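Local coordinates for DNA repair protein RAD14 (Saccharomyces cerevisiae, PDB 5A3D), which binds damaged, kinked DNA through this zinc-containing domain and is required for the incision step of nucleotide excision repair, at residues Ala38-Lys42 / Thr43-Glu47; Asp14-Leu17 / His18-Lys22. All blocks are in the same frame, centred on the assembly; numbering follows the deposited sequence.

Interaction 1 of 2, residues Ala38-Lys42 / Thr43-Glu47. With nucleotides of chain D.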
loop_
_atom_site.group_PDB
_atom_site.type_symbol
_atom_site.label_atom_id
_atom_site.label_comp_id
_atom_site.label_asym_id
_atom_site.label_seq_id
_atom_site.Cartn_x
_atom_site.Cartn_y
_atom_site.Cartn_z
ATOM N N ALA B 38 3.187 4.694 -28.857
ATOM C CA ALA B 38 2.735 3.372 -28.481
ATOM C C ALA B 38 2.096 3.403 -27.102
ATOM O O ALA B 38 2.543 4.127 -26.230
ATOM C CB ALA B 38 3.922 2.425 -28.343
ATOM N N LEU B 39 1.181 2.497 -26.874
ATOM C CA LEU B 39 0.537 2.418 -25.549
ATOM C C LEU B 39 1.173 1.245 -24.811
ATOM O O LEU B 39 1.523 0.217 -25.407
ATOM C CB LEU B 39 -0.925 2.307 -25.660
ATOM C CG LEU B 39 -1.686 3.389 -26.425
ATOM C CD1 LEU B 39 -3.189 3.108 -26.370
ATOM C CD2 LEU B 39 -1.359 4.796 -25.885
ATOM N N LEU B 40 1.472 1.497 -23.537
ATOM C CA LEU B 40 2.229 0.575 -22.703
ATOM C C LEU B 40 1.330 0.239 -21.536
ATOM O O LEU B 40 0.678 1.104 -20.937
ATOM C CB LEU B 40 3.447 1.280 -22.138
ATOM C CG LEU B 40 4.468 1.818 -23.147
ATOM C CD1 LEU B 40 5.599 2.491 -22.383
ATOM C CD2 LEU B 40 4.947 0.643 -23.916
ATOM N N THR B 41 1.312 -1.014 -21.172
ATOM C CA THR B 41 0.603 -1.376 -19.963
ATOM C C THR B 41 1.323 -0.851 -18.750
ATOM O O THR B 41 2.500 -0.507 -18.738
ATOM C CB THR B 41 0.443 -2.899 -19.859
ATOM O OG1 THR B 41 1.741 -3.440 -19.618
ATOM C CG2 THR B 41 -0.161 -3.500 -21.084
ATOM N N LYS B 42 0.601 -0.879 -17.644
ATOM C CA LYS B 42 1.151 -0.596 -16.378
ATOM C C LYS B 42 2.375 -1.496 -16.049
ATOM O O LYS B 42 3.413 -0.980 -15.703
ATOM C CB LYS B 42 0.097 -0.623 -15.315
ATOM C CG LYS B 42 0.627 0.088 -14.029
ATOM C CD LYS B 42 -0.342 -0.039 -12.968
ATOM C CE LYS B 42 -0.036 0.937 -11.886
ATOM N NZ LYS B 42 -1.015 0.684 -10.870
ATOM N N THR B 43 2.301 -2.785 -16.341
ATOM C CA THR B 43 3.390 -3.690 -16.079
ATOM C C THR B 43 4.612 -3.332 -16.954
ATOM O O THR B 43 5.726 -3.372 -16.427
ATOM C CB THR B 43 2.911 -5.132 -16.309
ATOM O OG1 THR B 43 1.854 -5.333 -15.337
ATOM C CG2 THR B 43 4.044 -6.198 -16.055
ATOM N N GLU B 44 4.359 -2.977 -18.207
ATOM C CA GLU B 44 5.429 -2.580 -19.166
ATOM C C GLU B 44 6.104 -1.311 -18.680
ATOM O O GLU B 44 7.328 -1.231 -18.844
ATOM C CB GLU B 44 4.927 -2.340 -20.612
ATOM C CG GLU B 44 4.517 -3.608 -21.297
ATOM C CD GLU B 44 3.948 -3.382 -22.738
ATOM O OE1 GLU B 44 2.915 -2.786 -22.887
ATOM O OE2 GLU B 44 4.572 -3.829 -23.700
ATOM N N CYS B 45 5.340 -0.358 -18.200
ATOM C CA CYS B 45 5.911 0.845 -17.546
ATOM C C CYS B 45 6.833 0.499 -16.378
ATOM O O CYS B 45 7.894 1.138 -16.209
ATOM C CB CYS B 45 4.909 1.851 -17.158
ATOM S SG CYS B 45 3.983 2.500 -18.588
ATOM N N LYS B 46 6.471 -0.486 -15.568
ATOM C CA LYS B 46 7.356 -0.844 -14.444
ATOM C C LYS B 46 8.637 -1.533 -14.927
ATOM O O LYS B 46 9.748 -1.140 -14.551
ATOM C CB LYS B 46 6.636 -1.707 -13.446
ATOM C CG LYS B 46 5.441 -1.019 -12.788
ATOM C CD LYS B 46 4.559 -2.071 -12.059
ATOM C CE LYS B 46 4.170 -1.527 -10.697
ATOM N NZ LYS B 46 3.551 -2.413 -9.628
ATOM N N GLU B 47 8.431 -2.481 -15.833
ATOM C CA GLU B 47 9.515 -3.289 -16.420
ATOM C C GLU B 47 10.484 -2.489 -17.281
ATOM O O GLU B 47 11.675 -2.693 -17.179
ATOM C CB GLU B 47 8.913 -4.417 -17.265
ATOM C CG GLU B 47 8.357 -5.591 -16.487
ATOM C CD GLU B 47 7.671 -6.601 -17.430
ATOM O OE1 GLU B 47 7.545 -6.259 -18.621
ATOM O OE2 GLU B 47 7.197 -7.678 -16.985
ATOM P P DG D 3 -1.587 -3.970 -16.642
ATOM O OP1 DG D 3 -2.158 -2.625 -16.963
ATOM O OP2 DG D 3 -0.152 -4.170 -16.635
ATOM O "O5'" DG D 3 -2.165 -4.424 -15.225
ATOM C "C5'" DG D 3 -3.571 -4.416 -14.988
ATOM C "C4'" DG D 3 -3.832 -4.503 -13.498
ATOM O "O4'" DG D 3 -3.564 -5.843 -13.013
ATOM C "C3'" DG D 3 -3.007 -3.575 -12.619
ATOM O "O3'" DG D 3 -4.016 -3.247 -11.673
ATOM C "C2'" DG D 3 -1.861 -4.465 -12.155
ATOM C "C1'" DG D 3 -2.511 -5.843 -12.069
ATOM N N9 DG D 3 -1.676 -7.012 -12.343
ATOM C C8 DG D 3 -0.735 -7.168 -13.331
ATOM N N7 DG D 3 -0.220 -8.365 -13.364
ATOM C C5 DG D 3 -0.833 -9.028 -12.311
ATOM C C6 DG D 3 -0.686 -10.353 -11.858
ATOM O O6 DG D 3 0.072 -11.226 -12.283
ATOM N N1 DG D 3 -1.491 -10.609 -10.752
ATOM C C2 DG D 3 -2.372 -9.717 -10.194
ATOM N N2 DG D 3 -3.103 -10.166 -9.163
ATOM N N3 DG D 3 -2.558 -8.494 -10.643
ATOM C C4 DG D 3 -1.765 -8.219 -11.698
ATOM P P DA D 4 -3.728 -2.148 -10.542
ATOM O OP1 DA D 4 -4.911 -1.307 -10.422
ATOM O OP2 DA D 4 -2.422 -1.591 -10.783
ATOM O "O5'" DA D 4 -3.712 -3.007 -9.205
ATOM C "C5'" DA D 4 -4.913 -3.739 -8.917
ATOM C "C4'" DA D 4 -4.855 -4.403 -7.563
ATOM O "O4'" DA D 4 -4.029 -5.579 -7.646
ATOM C "C3'" DA D 4 -4.276 -3.565 -6.427
ATOM O "O3'" DA D 4 -5.004 -3.909 -5.248
ATOM C "C2'" DA D 4 -2.817 -3.992 -6.406
ATOM C "C1'" DA D 4 -2.899 -5.459 -6.790
ATOM N N9 DA D 4 -1.771 -6.001 -7.529
ATOM C C8 DA D 4 -1.076 -5.393 -8.544
ATOM N N7 DA D 4 -0.186 -6.165 -9.112
ATOM C C5 DA D 4 -0.329 -7.376 -8.454
ATOM C C6 DA D 4 0.340 -8.598 -8.581
ATOM N N6 DA D 4 1.310 -8.809 -9.467
ATOM N N1 DA D 4 -0.002 -9.596 -7.735
ATOM C C2 DA D 4 -0.970 -9.372 -6.835
ATOM N N3 DA D 4 -1.694 -8.271 -6.636
ATOM C C4 DA D 4 -1.321 -7.300 -7.494
#

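Interaction 2 of 2, residues Asp14-Leu17 / His18-Lys22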
loop_
_atom_site.group_PDB
_atom_site.type_symbol
_atom_site.label_atom_id
_atom_site.label_comp_id
_atom_site.label_asym_id
_atom_site.label_seq_id
_atom_site.Cartn_x
_atom_site.Cartn_y
_atom_site.Cartn_z
ATOM N N ASP B 14 -6.423 10.437 -34.123
ATOM C CA ASP B 14 -6.685 9.180 -33.500
ATOM C C ASP B 14 -7.536 9.433 -32.253
ATOM O O ASP B 14 -7.158 10.322 -31.508
ATOM C CB ASP B 14 -5.388 8.549 -33.044
ATOM C CG ASP B 14 -5.615 7.229 -32.454
ATOM O OD1 ASP B 14 -6.040 6.330 -33.148
ATOM O OD2 ASP B 14 -5.482 7.087 -31.226
ATOM N N PRO B 15 -8.700 8.756 -32.130
ATOM C CA PRO B 15 -9.627 9.115 -31.062
ATOM C C PRO B 15 -8.981 8.932 -29.686
ATOM O O PRO B 15 -9.138 9.798 -28.802
ATOM C CB PRO B 15 -10.800 8.180 -31.310
ATOM C CG PRO B 15 -10.861 8.096 -32.835
ATOM C CD PRO B 15 -9.381 7.971 -33.192
ATOM N N VAL B 16 -8.201 7.865 -29.499
ATOM C CA VAL B 16 -7.569 7.649 -28.215
ATOM C C VAL B 16 -6.513 8.681 -27.911
ATOM O O VAL B 16 -6.485 9.276 -26.804
ATOM C CB VAL B 16 -7.064 6.245 -28.025
ATOM C CG1 VAL B 16 -6.106 6.112 -26.800
ATOM C CG2 VAL B 16 -8.204 5.315 -27.807
ATOM N N LEU B 17 -5.605 8.875 -28.854
ATOM C CA LEU B 17 -4.503 9.834 -28.658
ATOM C C LEU B 17 -4.973 11.222 -28.401
ATOM O O LEU B 17 -4.483 11.903 -27.475
ATOM C CB LEU B 17 -3.474 9.799 -29.744
ATOM C CG LEU B 17 -2.701 8.501 -29.674
ATOM C CD1 LEU B 17 -1.849 8.294 -30.897
ATOM C CD2 LEU B 17 -1.766 8.321 -28.500
ATOM N N HIS B 18 -6.018 11.591 -29.095
ATOM C CA HIS B 18 -6.555 12.898 -28.970
ATOM C C HIS B 18 -7.398 13.044 -27.701
ATOM O O HIS B 18 -7.187 13.953 -26.920
ATOM C CB HIS B 18 -7.374 13.153 -30.242
ATOM C CG HIS B 18 -8.028 14.463 -30.248
ATOM N ND1 HIS B 18 -9.252 14.671 -29.673
ATOM C CD2 HIS B 18 -7.563 15.676 -30.605
ATOM C CE1 HIS B 18 -9.552 15.955 -29.746
ATOM N NE2 HIS B 18 -8.555 16.573 -30.366
ATOM N N ASP B 19 -8.373 12.170 -27.502
ATOM C CA ASP B 19 -9.358 12.387 -26.439
ATOM C C ASP B 19 -8.723 12.083 -25.088
ATOM O O ASP B 19 -9.027 12.790 -24.073
ATOM C CB ASP B 19 -10.615 11.516 -26.587
ATOM C CG ASP B 19 -11.496 11.869 -27.772
ATOM O OD1 ASP B 19 -11.275 12.895 -28.501
ATOM O OD2 ASP B 19 -12.498 11.089 -27.918
ATOM N N VAL B 20 -7.893 11.026 -25.017
ATOM C CA VAL B 20 -7.352 10.558 -23.702
ATOM C C VAL B 20 -6.021 11.190 -23.423
ATOM O O VAL B 20 -5.802 11.667 -22.348
ATOM C CB VAL B 20 -7.145 9.032 -23.648
ATOM C CG1 VAL B 20 -6.446 8.587 -22.338
ATOM C CG2 VAL B 20 -8.529 8.349 -23.802
ATOM N N PHE B 21 -5.138 11.224 -24.398
ATOM C CA PHE B 21 -3.791 11.624 -24.171
ATOM C C PHE B 21 -3.532 13.078 -24.641
ATOM O O PHE B 21 -2.412 13.571 -24.449
ATOM C CB PHE B 21 -2.846 10.662 -24.821
ATOM C CG PHE B 21 -2.889 9.287 -24.228
ATOM C CD1 PHE B 21 -2.287 9.045 -23.024
ATOM C CD2 PHE B 21 -3.631 8.285 -24.825
ATOM C CE1 PHE B 21 -2.390 7.792 -22.385
ATOM C CE2 PHE B 21 -3.637 6.990 -24.300
ATOM C CZ PHE B 21 -3.087 6.768 -23.008
ATOM N N LYS B 22 -4.531 13.723 -25.267
ATOM C CA LYS B 22 -4.468 15.130 -25.651
ATOM C C LYS B 22 -3.413 15.420 -26.698
ATOM O O LYS B 22 -2.734 16.434 -26.647
ATOM C CB LYS B 22 -4.267 16.032 -24.403
ATOM C CG LYS B 22 -5.041 15.569 -23.229
ATOM C CD LYS B 22 -6.526 15.730 -23.490
ATOM C CE LYS B 22 -7.224 15.172 -22.256
ATOM N NZ LYS B 22 -8.716 15.109 -22.396
#

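Interaction 1 of 2, residues Ala38-Lys42 / Thr43-Glu47
OP2 of DG3 in DNA chain D is gripped twice by T43, whose backbone N lies 2.8 Å from OP2 and whose OG1 lies 2.7 Å from OP2. T43 lies in the first turn of helix 42-49, and T41, the N-cap, forms a capping box with E44. T41 has its hydroxyl between its own backbone N and carbonyl carbon (chi1 69°), where OG1 accepts from E44 N at 3.0 Å. E44 answers: its chain runs extended beyond CG, back past OG1, and OE1 uses its anti lone pair to take T41 N at 2.9 Å in a nearly straight bond. Threonine suits the cap because its short hydroxyl reaches an amide of the first turn, and glutamate is long enough to return to the last strand amide. With an alanine here in place of E44, T41 N would probably lose this acceptor and the strand-to-helix corner would be held less firmly. The start of the helix faces the phosphate of DG3, which the partial positive charge at a helix N-terminus would be expected to favour. K42 N adds a weak bond to OP1 of DG3, while its extended side chain, with CG anti to the backbone N (chi1 -164°), carries NZ to 2.7 Å from OP2 of DA4 in chain D; N57 is a second partner for this amine. K46 forms a salt bridge with D53. On the protein side, where F81 and L56 cover C45, SG of C45 packs 3.8 Å from CB of L40.

Interaction 2 of 2, residues Asp14-Leu17 / His18-Lys22
F21 curls back against V16 and L17, the residues one turn earlier. Its CB lies 3.4 Å from O of L17. With CG anti to the carbonyl carbon (chi1 -65°), the ring is swung back beside the preceding turn, and CD2 comes 4.1 Å from CD2 of L17. CE2, farther out, meets CG1 of V16 at 3.6 Å, and this methyl sits at the ring edge, in its plane. One face is covered by CG1 of the adjoining V20, which stands 3.7 Å above the plane, over its centre. A flat aromatic suits this place because branched aliphatic groups can fill both its rim and a face, and V82 adds further apolar cover. The short helix 15-19 belongs to the zinc finger, and D14 is its N-cap: OD2 accepts from L17 N at 3.0 Å, met on the anti side and somewhat out of the carboxylate plane. Aspartate is short enough to reach that amide, and proline follows well because P15, in the first turn, has no N-H to leave without an acceptor. ND1 of H18 donates to OD1 of D19 at 2.9 Å; the oxygen lies in the imidazole plane, which should restrain the ring's rotation. K22 takes a positive phi, and its long chain doubles back until NZ donates to O of D19 at 2.9 Å.

In the fold
Interaction 2 comes first along the chain, within the zinc finger, and interaction 1 follows after helices 27-32 and 34-37. Their centres are about 18 Å apart, yet they touch: CD2 of L39 packs 3.5 Å from CE2 of F21, and CD1 of L39 approaches V16. Helix 15-19 and the turn after it therefore rest against strand 39-41, an outer strand of the three-stranded antiparallel sheet. Strand 78-82, the middle one, meets both, through V82 for L17 and F21 and through L80 and F81 for residues 41-45. The zinc-bearing part and the DNA-gripping corner are thus linked through L39 and strand 78-82, although only interaction 1 contacts the nucleic acid.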